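Local structure of tyrocidine synthetase 3 (Brevibacillus brevis, 2JGP) at residues Tyr119-Thr124 with Thr218-Ser223; Ile144-Ser149 with Asp244-Leu249; Leu341-Gly346 with Gly515-Leu520. The protein takes part in nonribosomal synthesis of the antibiotic tyrocidine, and this carrier-condensation bidomain probably holds the growing peptide on phosphopantetheine and forms a peptide bond. All coordinates share one frame; numbering follows the deposited sequence.

Contact 1: Tyr119-Thr124 with Thr218-Ser223; sequences YNMPST and TDMHHS
The carboxylate of Asp219 faces Asn120 and Met121 and gives each a different oxygen. Asp219 CG is anti to the backbone N (chi1 -163°), which carries it toward these two residues. OD2 accepts Asn120 ND2 at 2.8 Å in an almost straight bond. The oxygen lies in the amide plane, and ND2 comes to its syn side, 31° out of the carboxylate plane; the two planes are 54° apart. ND2 also donates to Gln192 O. Asp219 OD1 takes Met121 N at 3.0 Å, and the same N-H is split toward Met220 O, also 3.0 Å from Met121 N; both bonds are markedly bent.

Toward Thr124, Ser123 and Thr218 form an antiparallel hydrogen-bonded pair, Ser123 N to Thr218 O at 2.9 Å and Thr218 N to Ser123 O at 3.0 Å. Beside it, one water donates to Met121 O, bonds Ser123 OG and weakly reaches Thr218 O, while a second joins Ser123 OG to Thr218 OG1.

At the other end Tyr119 O accepts His222 N (2.8 Å). Met121 lays SD over one face of the His222 ring, 3.8 Å from its centroid. Both ring nitrogens of His221 are engaged, ND1 with the backbone N and OG of Ser223 and NE2 with Asp110 OD2, which fixes the ring's rotation beside Tyr119 CB, which comes to NE2. His221 and His222 open HHxxxDG, the active-site motif of condensation domains, where strand 213-220 ends beside strand 123-129 in this family's chloramphenicol acetyltransferase-like fold.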
loop_
_atom_site.group_PDB
_atom_site.type_symbol
_atom_site.label_atom_id
_atom_site.label_comp_id
_atom_site.label_asym_id
_atom_site.label_seq_id
_atom_site.Cartn_x
_atom_site.Cartn_y
_atom_site.Cartn_z
ATOM N N TYR A 119 -7.431 -13.068 -8.636
ATOM C CA TYR A 119 -7.821 -12.288 -7.455
ATOM C C TYR A 119 -7.963 -13.139 -6.187
ATOM O O TYR A 119 -8.485 -12.670 -5.176
ATOM C CB TYR A 119 -9.121 -11.523 -7.706
ATOM C CG TYR A 119 -8.984 -10.385 -8.692
ATOM C CD1 TYR A 119 -9.838 -10.275 -9.780
ATOM C CD2 TYR A 119 -8.006 -9.410 -8.522
ATOM C CE1 TYR A 119 -9.715 -9.221 -10.686
ATOM C CE2 TYR A 119 -7.871 -8.362 -9.419
ATOM C CZ TYR A 119 -8.726 -8.269 -10.491
ATOM O OH TYR A 119 -8.588 -7.224 -11.374
ATOM N N ASN A 120 -7.508 -14.384 -6.242
ATOM C CA ASN A 120 -7.427 -15.202 -5.038
ATOM C C ASN A 120 -6.274 -14.747 -4.146
ATOM O O ASN A 120 -5.288 -14.183 -4.622
ATOM C CB ASN A 120 -7.270 -16.678 -5.392
ATOM C CG ASN A 120 -8.521 -17.253 -6.012
ATOM O OD1 ASN A 120 -9.019 -16.739 -7.017
ATOM N ND2 ASN A 120 -9.052 -18.314 -5.408
ATOM N N MET A 121 -6.424 -14.996 -2.849
ATOM C CA MET A 121 -5.412 -14.684 -1.860
ATOM C C MET A 121 -5.185 -15.910 -0.981
ATOM O O MET A 121 -5.570 -15.913 0.189
ATOM C CB MET A 121 -5.886 -13.525 -0.985
ATOM C CG MET A 121 -6.114 -12.237 -1.736
ATOM S SD MET A 121 -6.742 -10.933 -0.667
ATOM C CE MET A 121 -5.340 -10.639 0.404
ATOM N N PRO A 122 -4.585 -16.968 -1.545
ATOM C CA PRO A 122 -4.358 -18.184 -0.768
ATOM C C PRO A 122 -3.169 -18.089 0.188
ATOM O O PRO A 122 -2.178 -17.426 -0.119
ATOM C CB PRO A 122 -4.076 -19.231 -1.844
ATOM C CG PRO A 122 -3.489 -18.461 -2.965
ATOM C CD PRO A 122 -4.124 -17.109 -2.938
ATOM N N SER A 123 -3.281 -18.760 1.333
ATOM C CA SER A 123 -2.171 -18.920 2.265
ATOM C C SER A 123 -2.210 -20.324 2.867
ATOM O O SER A 123 -3.270 -20.962 2.929
ATOM C CB SER A 123 -2.237 -17.879 3.381
ATOM O OG SER A 123 -3.372 -18.083 4.208
ATOM N N THR A 124 -1.044 -20.800 3.286
ATOM C CA THR A 124 -0.923 -22.079 3.971
ATOM C C THR A 124 -0.067 -21.877 5.210
ATOM O O THR A 124 0.897 -21.109 5.188
ATOM C CB THR A 124 -0.288 -23.156 3.075
ATOM O OG1 THR A 124 0.974 -22.687 2.580
ATOM C CG2 THR A 124 -1.198 -23.480 1.903
ATOM N N THR A 218 -6.180 -21.372 3.700
ATOM C CA THR A 218 -7.189 -20.319 3.703
ATOM C C THR A 218 -7.127 -19.572 2.375
ATOM O O THR A 218 -6.046 -19.325 1.844
ATOM C CB THR A 218 -6.974 -19.337 4.874
ATOM O OG1 THR A 218 -6.978 -20.056 6.120
ATOM C CG2 THR A 218 -8.069 -18.272 4.899
ATOM N N ASP A 219 -8.289 -19.241 1.825
ATOM C CA ASP A 219 -8.353 -18.460 0.592
ATOM C C ASP A 219 -9.519 -17.493 0.694
ATOM O O ASP A 219 -10.518 -17.780 1.356
ATOM C CB ASP A 219 -8.510 -19.372 -0.623
ATOM C CG ASP A 219 -8.165 -18.682 -1.940
ATOM O OD1 ASP A 219 -7.869 -17.466 -1.955
ATOM O OD2 ASP A 219 -8.175 -19.381 -2.972
ATOM N N MET A 220 -9.372 -16.339 0.056
ATOM C CA MET A 220 -10.426 -15.341 0.040
ATOM C C MET A 220 -10.252 -14.500 -1.197
ATOM O O MET A 220 -9.183 -14.522 -1.823
ATOM C CB MET A 220 -10.398 -14.476 1.313
ATOM C CG MET A 220 -9.184 -13.569 1.470
ATOM S SD MET A 220 -8.970 -12.924 3.156
ATOM C CE MET A 220 -8.146 -14.311 3.946
ATOM N N HIS A 221 -11.307 -13.781 -1.564
ATOM C CA HIS A 221 -11.293 -13.005 -2.783
ATOM C C HIS A 221 -10.784 -11.593 -2.497
ATOM O O HIS A 221 -11.147 -10.993 -1.492
ATOM C CB HIS A 221 -12.680 -12.962 -3.410
ATOM C CG HIS A 221 -12.669 -12.490 -4.826
ATOM N ND1 HIS A 221 -12.748 -11.156 -5.162
ATOM C CD2 HIS A 221 -12.544 -13.166 -5.992
ATOM C CE1 HIS A 221 -12.695 -11.031 -6.474
ATOM N NE2 HIS A 221 -12.572 -12.236 -7.003
ATOM N N HIS A 222 -9.947 -11.072 -3.392
ATOM C CA HIS A 222 -9.273 -9.790 -3.154
ATOM C C HIS A 222 -10.230 -8.590 -3.099
ATOM O O HIS A 222 -9.837 -7.513 -2.645
ATOM C CB HIS A 222 -8.183 -9.537 -4.208
ATOM C CG HIS A 222 -6.991 -8.799 -3.673
ATOM N ND1 HIS A 222 -7.109 -7.688 -2.865
ATOM C CD2 HIS A 222 -5.662 -9.021 -3.817
ATOM C CE1 HIS A 222 -5.903 -7.246 -2.550
ATOM N NE2 HIS A 222 -5.008 -8.043 -3.104
ATOM N N SER A 223 -11.469 -8.770 -3.552
ATOM C CA SER A 223 -12.494 -7.713 -3.486
ATOM C C SER A 223 -12.937 -7.374 -2.059
ATOM O O SER A 223 -13.525 -6.314 -1.825
ATOM C CB SER A 223 -13.727 -8.107 -4.311
ATOM O OG SER A 223 -14.318 -9.292 -3.799
HETATM O O HOH W 1 -5.372 -16.383 2.941
HETATM O O HOH W 2 -3.907 -20.363 6.154
#

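Contact 2: Ile144-Ser149 with Asp244-Leu249; sequences IARHES and DVLPEL
Arg146, on the last turn of helix 133-146, pushes its guanidinium between Leu246 and Leu249; packed between the two leucines, it ties the helix end to the loop after helix 227-241 in the condensation domain. Leu246 CB lies over the centre of one face of the Arg146 guanidinium, 3.7 Å above its plane, and Leu249 CD1 is over the centre of the opposite face at 3.9 Å. Both leucines cross the arginine at about a right angle. The edge of the group is left for polar contact: Arg146 NH1 and NH2 grip a single oxygen, Pro247 O, end-on, and that oxygen sits close to the guanidinium plane.

The reach comes from a straight chain, with CG anti to the backbone N (chi1 173°) and the carbons extended as far as NE. Farther out, Glu236 on helix 227-241 helps fix the rotation: its OE1 makes a salt bridge with Arg146 NE and also accepts His147 NE2, so one carboxylate oxygen positions both neighbours. The His147 ring in turn carries Arg146 CG over the centre of one face, while Leu249 CD1 touches ND1 of His147 at 3.8 Å. The two bonds to Pro247 O differ in approach: NH2, 3.1 Å away, comes nearly in line with the carbonyl, whereas NH1, at 2.9 Å, stands 39° out of the carbonyl plane.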
loop_
_atom_site.group_PDB
_atom_site.type_symbol
_atom_site.label_atom_id
_atom_site.label_comp_id
_atom_site.label_asym_id
_atom_site.label_seq_id
_atom_site.Cartn_x
_atom_site.Cartn_y
_atom_site.Cartn_z
ATOM N N ILE A 144 -15.981 -14.234 10.711
ATOM C CA ILE A 144 -16.993 -13.941 9.699
ATOM C C ILE A 144 -18.106 -13.070 10.282
ATOM O O ILE A 144 -18.548 -12.125 9.639
ATOM C CB ILE A 144 -17.587 -15.239 9.109
ATOM C CG1 ILE A 144 -16.519 -15.989 8.302
ATOM C CG2 ILE A 144 -18.774 -14.925 8.209
ATOM C CD1 ILE A 144 -16.869 -17.441 8.019
ATOM N N ALA A 145 -18.547 -13.385 11.500
ATOM C CA ALA A 145 -19.525 -12.548 12.205
ATOM C C ALA A 145 -18.985 -11.140 12.474
ATOM O O ALA A 145 -19.721 -10.156 12.372
ATOM C CB ALA A 145 -19.945 -13.205 13.521
ATOM N N ARG A 146 -17.700 -11.054 12.810
ATOM C CA ARG A 146 -17.061 -9.785 13.178
ATOM C C ARG A 146 -16.845 -8.835 12.003
ATOM O O ARG A 146 -17.053 -7.627 12.134
ATOM C CB ARG A 146 -15.713 -10.061 13.858
ATOM C CG ARG A 146 -14.852 -8.835 14.137
ATOM C CD ARG A 146 -13.630 -9.237 14.956
ATOM N NE ARG A 146 -12.630 -8.174 15.054
ATOM C CZ ARG A 146 -12.737 -7.114 15.851
ATOM N NH1 ARG A 146 -13.819 -6.927 16.591
ATOM N NH2 ARG A 146 -11.762 -6.219 15.880
ATOM N N HIS A 147 -16.406 -9.376 10.871
ATOM C CA HIS A 147 -15.971 -8.560 9.740
ATOM C C HIS A 147 -16.991 -8.585 8.608
ATOM O O HIS A 147 -17.165 -9.611 7.955
ATOM C CB HIS A 147 -14.609 -9.057 9.241
ATOM C CG HIS A 147 -13.503 -8.874 10.231
ATOM N ND1 HIS A 147 -13.065 -7.630 10.633
ATOM C CD2 HIS A 147 -12.753 -9.773 10.909
ATOM C CE1 HIS A 147 -12.091 -7.772 11.515
ATOM N NE2 HIS A 147 -11.881 -9.061 11.700
ATOM N N GLU A 148 -17.662 -7.452 8.378
ATOM C CA GLU A 148 -18.723 -7.363 7.369
ATOM C C GLU A 148 -18.245 -7.737 5.977
ATOM O O GLU A 148 -19.038 -8.216 5.160
ATOM C CB GLU A 148 -19.338 -5.959 7.307
ATOM C CG GLU A 148 -20.417 -5.697 8.323
ATOM C CD GLU A 148 -21.178 -4.397 8.081
ATOM O OE1 GLU A 148 -20.778 -3.587 7.212
ATOM O OE2 GLU A 148 -22.184 -4.187 8.787
ATOM N N SER A 149 -16.967 -7.498 5.691
ATOM C CA SER A 149 -16.408 -7.866 4.392
ATOM C C SER A 149 -16.495 -9.377 4.148
ATOM O O SER A 149 -16.619 -9.817 3.006
ATOM C CB SER A 149 -14.965 -7.379 4.262
ATOM O OG SER A 149 -14.933 -5.962 4.133
ATOM N N ASP A 244 -9.948 -14.944 23.343
ATOM C CA ASP A 244 -9.800 -13.522 23.660
ATOM C C ASP A 244 -10.965 -12.713 23.108
ATOM O O ASP A 244 -11.611 -13.119 22.146
ATOM C CB ASP A 244 -8.481 -12.969 23.105
ATOM C CG ASP A 244 -7.259 -13.525 23.824
ATOM O OD1 ASP A 244 -7.406 -14.070 24.937
ATOM O OD2 ASP A 244 -6.144 -13.407 23.276
ATOM N N VAL A 245 -11.230 -11.576 23.745
ATOM C CA VAL A 245 -12.265 -10.649 23.302
ATOM C C VAL A 245 -11.595 -9.523 22.524
ATOM O O VAL A 245 -10.647 -8.906 23.010
ATOM C CB VAL A 245 -13.038 -10.056 24.493
ATOM C CG1 VAL A 245 -14.199 -9.200 24.006
ATOM C CG2 VAL A 245 -13.536 -11.166 25.409
ATOM N N LEU A 246 -12.089 -9.263 21.318
ATOM C CA LEU A 246 -11.491 -8.267 20.436
ATOM C C LEU A 246 -12.216 -6.927 20.564
ATOM O O LEU A 246 -13.413 -6.899 20.867
ATOM C CB LEU A 246 -11.536 -8.760 18.990
ATOM C CG LEU A 246 -10.831 -10.096 18.730
ATOM C CD1 LEU A 246 -11.125 -10.595 17.317
ATOM C CD2 LEU A 246 -9.330 -9.974 18.961
ATOM N N PRO A 247 -11.497 -5.811 20.328
ATOM C CA PRO A 247 -12.085 -4.475 20.463
ATOM C C PRO A 247 -13.100 -4.177 19.366
ATOM O O PRO A 247 -12.950 -4.656 18.243
ATOM C CB PRO A 247 -10.876 -3.544 20.340
ATOM C CG PRO A 247 -9.889 -4.309 19.550
ATOM C CD PRO A 247 -10.086 -5.747 19.908
ATOM N N GLU A 248 -14.114 -3.380 19.690
ATOM C CA GLU A 248 -15.201 -3.100 18.751
ATOM C C GLU A 248 -14.720 -2.265 17.565
ATOM O O GLU A 248 -13.838 -1.421 17.713
ATOM C CB GLU A 248 -16.351 -2.378 19.464
ATOM C CG GLU A 248 -17.022 -3.198 20.570
ATOM C CD GLU A 248 -17.762 -4.425 20.051
ATOM O OE1 GLU A 248 -17.991 -4.532 18.824
ATOM O OE2 GLU A 248 -18.116 -5.289 20.881
ATOM N N LEU A 249 -15.297 -2.520 16.392
ATOM C CA LEU A 249 -14.959 -1.785 15.172
ATOM C C LEU A 249 -15.932 -0.630 14.967
ATOM O O LEU A 249 -17.119 -0.847 14.718
ATOM C CB LEU A 249 -15.000 -2.720 13.956
ATOM C CG LEU A 249 -13.987 -3.870 13.947
ATOM C CD1 LEU A 249 -14.470 -5.033 13.077
ATOM C CD2 LEU A 249 -12.630 -3.384 13.479
#

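Contact 3: Leu341-Gly346 with Gly515-Leu520; sequences LAKYAG and GEIDML
Lys343 and Met519 slide past each other in opposite directions, setting the C-terminal end of the fragment, in its condensation-domain part, against the last turn of helix 329-345. The methionine meets the lysine by its aliphatic part: Met519 CB is 3.8 Å from Lys343 CD, and Met519 SD is 3.9 Å from Lys343 CB. The two chains thus run side by side with their ends reversed, the sulfur near the helix backbone and the ammonium near the tail.

Conformation accounts for both ends. Met519 has CG anti to the backbone N (chi1 -175°) and stays extended through SD, which brings the sulfur straight in toward the helix. A bend at the last torsion (chi3 72°) then turns the methyl, and Met519 CE comes to rest 3.9 Å from Tyr344 CE1. Sulfur and methyl both lie obliquely to this ring, in a Met-aromatic contact, with the two side chains crossing at about a right angle. Phe495 of helix 489-508 meets the same tyrosine ring edge-to-face, and His498 and Ile502 of that helix touch Met519, so the methionine is packed between the two helices.

Lys343 sets off with CG beside its own backbone N and runs extended through CE, which passes Ile517 CB at 3.7 Å; these side chains also cross at about a right angle. The bend comes only at the final torsion (chi4 -64°), which swings NZ onto backbone carbonyls of the tail, Leu514 O and Ile517 O. Lys343 NZ meets Ile517 O at 3.1 Å, lying in the carbonyl plane on a lone pair of that oxygen.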
loop_
_atom_site.group_PDB
_atom_site.type_symbol
_atom_site.label_atom_id
_atom_site.label_comp_id
_atom_site.label_asym_id
_atom_site.label_seq_id
_atom_site.Cartn_x
_atom_site.Cartn_y
_atom_site.Cartn_z
ATOM N N LEU A 341 17.598 2.887 -11.789
ATOM C CA LEU A 341 16.829 2.766 -13.029
ATOM C C LEU A 341 17.316 3.755 -14.086
ATOM O O LEU A 341 17.401 3.413 -15.264
ATOM C CB LEU A 341 15.333 2.983 -12.765
ATOM C CG LEU A 341 14.610 1.966 -11.870
ATOM C CD1 LEU A 341 13.175 2.403 -11.644
ATOM C CD2 LEU A 341 14.668 0.564 -12.463
ATOM N N ALA A 342 17.622 4.980 -13.660
ATOM C CA ALA A 342 18.125 6.019 -14.560
ATOM C C ALA A 342 19.409 5.585 -15.270
ATOM O O ALA A 342 19.589 5.845 -16.462
ATOM C CB ALA A 342 18.360 7.317 -13.795
ATOM N N LYS A 343 20.294 4.921 -14.533
ATOM C CA LYS A 343 21.567 4.468 -15.091
ATOM C C LYS A 343 21.391 3.263 -16.020
ATOM O O LYS A 343 21.997 3.209 -17.091
ATOM C CB LYS A 343 22.568 4.166 -13.972
ATOM C CG LYS A 343 23.124 5.432 -13.329
ATOM C CD LYS A 343 24.180 5.138 -12.276
ATOM C CE LYS A 343 24.645 6.420 -11.607
ATOM N NZ LYS A 343 25.317 7.333 -12.573
ATOM N N TYR A 344 20.553 2.310 -15.621
ATOM C CA TYR A 344 20.243 1.159 -16.475
ATOM C C TYR A 344 19.508 1.577 -17.744
ATOM O O TYR A 344 19.847 1.129 -18.839
ATOM C CB TYR A 344 19.427 0.105 -15.707
ATOM C CG TYR A 344 20.299 -0.951 -15.085
ATOM C CD1 TYR A 344 21.037 -0.681 -13.946
ATOM C CD2 TYR A 344 20.425 -2.208 -15.669
ATOM C CE1 TYR A 344 21.860 -1.639 -13.380
ATOM C CE2 TYR A 344 21.249 -3.174 -15.121
ATOM C CZ TYR A 344 21.967 -2.885 -13.975
ATOM O OH TYR A 344 22.785 -3.847 -13.424
ATOM N N ALA A 345 18.521 2.455 -17.592
ATOM C CA ALA A 345 17.652 2.840 -18.695
ATOM C C ALA A 345 18.223 3.956 -19.574
ATOM O O ALA A 345 17.754 4.154 -20.690
ATOM C CB ALA A 345 16.290 3.255 -18.157
ATOM N N GLY A 346 19.212 4.689 -19.065
ATOM C CA GLY A 346 19.739 5.867 -19.756
ATOM C C GLY A 346 18.682 6.949 -19.902
ATOM O O GLY A 346 18.583 7.592 -20.951
ATOM N N GLY A 515 25.465 11.789 -12.158
ATOM C CA GLY A 515 26.349 11.329 -13.229
ATOM C C GLY A 515 27.708 10.836 -12.756
ATOM O O GLY A 515 28.335 10.013 -13.418
ATOM N N GLU A 516 28.168 11.346 -11.616
ATOM C CA GLU A 516 29.463 10.954 -11.047
ATOM C C GLU A 516 29.387 9.676 -10.209
ATOM O O GLU A 516 30.420 9.119 -9.844
ATOM C CB GLU A 516 30.058 12.095 -10.207
ATOM C CG GLU A 516 30.991 13.017 -10.977
ATOM C CD GLU A 516 30.295 13.776 -12.092
ATOM O OE1 GLU A 516 29.471 14.664 -11.782
ATOM O OE2 GLU A 516 30.589 13.496 -13.276
ATOM N N ILE A 517 28.178 9.216 -9.898
ATOM C CA ILE A 517 28.013 7.970 -9.152
ATOM C C ILE A 517 28.519 6.806 -10.006
ATOM O O ILE A 517 27.905 6.444 -11.014
ATOM C CB ILE A 517 26.540 7.729 -8.728
ATOM C CG1 ILE A 517 26.068 8.820 -7.769
ATOM C CG2 ILE A 517 26.395 6.369 -8.064
ATOM C CD1 ILE A 517 24.615 8.682 -7.341
ATOM N N ASP A 518 29.660 6.244 -9.612
ATOM C CA ASP A 518 30.267 5.136 -10.343
ATOM C C ASP A 518 29.610 3.819 -9.928
ATOM O O ASP A 518 30.028 3.168 -8.970
ATOM C CB ASP A 518 31.782 5.094 -10.107
ATOM C CG ASP A 518 32.486 4.034 -10.946
ATOM O OD1 ASP A 518 31.886 3.526 -11.921
ATOM O OD2 ASP A 518 33.652 3.712 -10.632
ATOM N N MET A 519 28.567 3.449 -10.660
ATOM C CA MET A 519 27.850 2.203 -10.434
ATOM C C MET A 519 28.648 1.015 -10.977
ATOM O O MET A 519 28.548 -0.091 -10.441
ATOM C CB MET A 519 26.488 2.287 -11.130
ATOM C CG MET A 519 25.559 1.114 -10.912
ATOM S SD MET A 519 24.113 1.240 -11.989
ATOM C CE MET A 519 24.831 0.854 -13.584
ATOM N N LEU A 520 29.451 1.279 -12.013
ATOM C CA LEU A 520 30.124 0.276 -12.868
ATOM C C LEU A 520 29.234 -0.100 -14.048
ATOM O O LEU A 520 29.666 -0.032 -15.201
ATOM C CB LEU A 520 30.576 -0.992 -12.120
ATOM C CG LEU A 520 31.895 -0.908 -11.353
ATOM C CD1 LEU A 520 31.839 0.127 -10.246
ATOM C CD2 LEU A 520 32.251 -2.284 -10.800
#

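How the contacts relate
Contacts 1 and 2 are neighbours in the condensation domain: their centres are 19 Å apart and their nearest atoms about 6 Å, without touching. Strand 123-129 leads directly into helix 133-146, and the segments alternate along the chain, so the two contacts cross in sequence. Helix 227-241 borders both, with Leu233 touching Met220 and His147. Contact 3 lies 39 Å from contact 1 and 50 Å from contact 2, centre to centre, across the chain's centre from the latter. Contact 1 holds the histidines of the family's active-site motif, and a sulfate, probably from the crystallisation liquor, lies about 3 Å from the His222 side chain; contacts 2 and 3 do not include that motif.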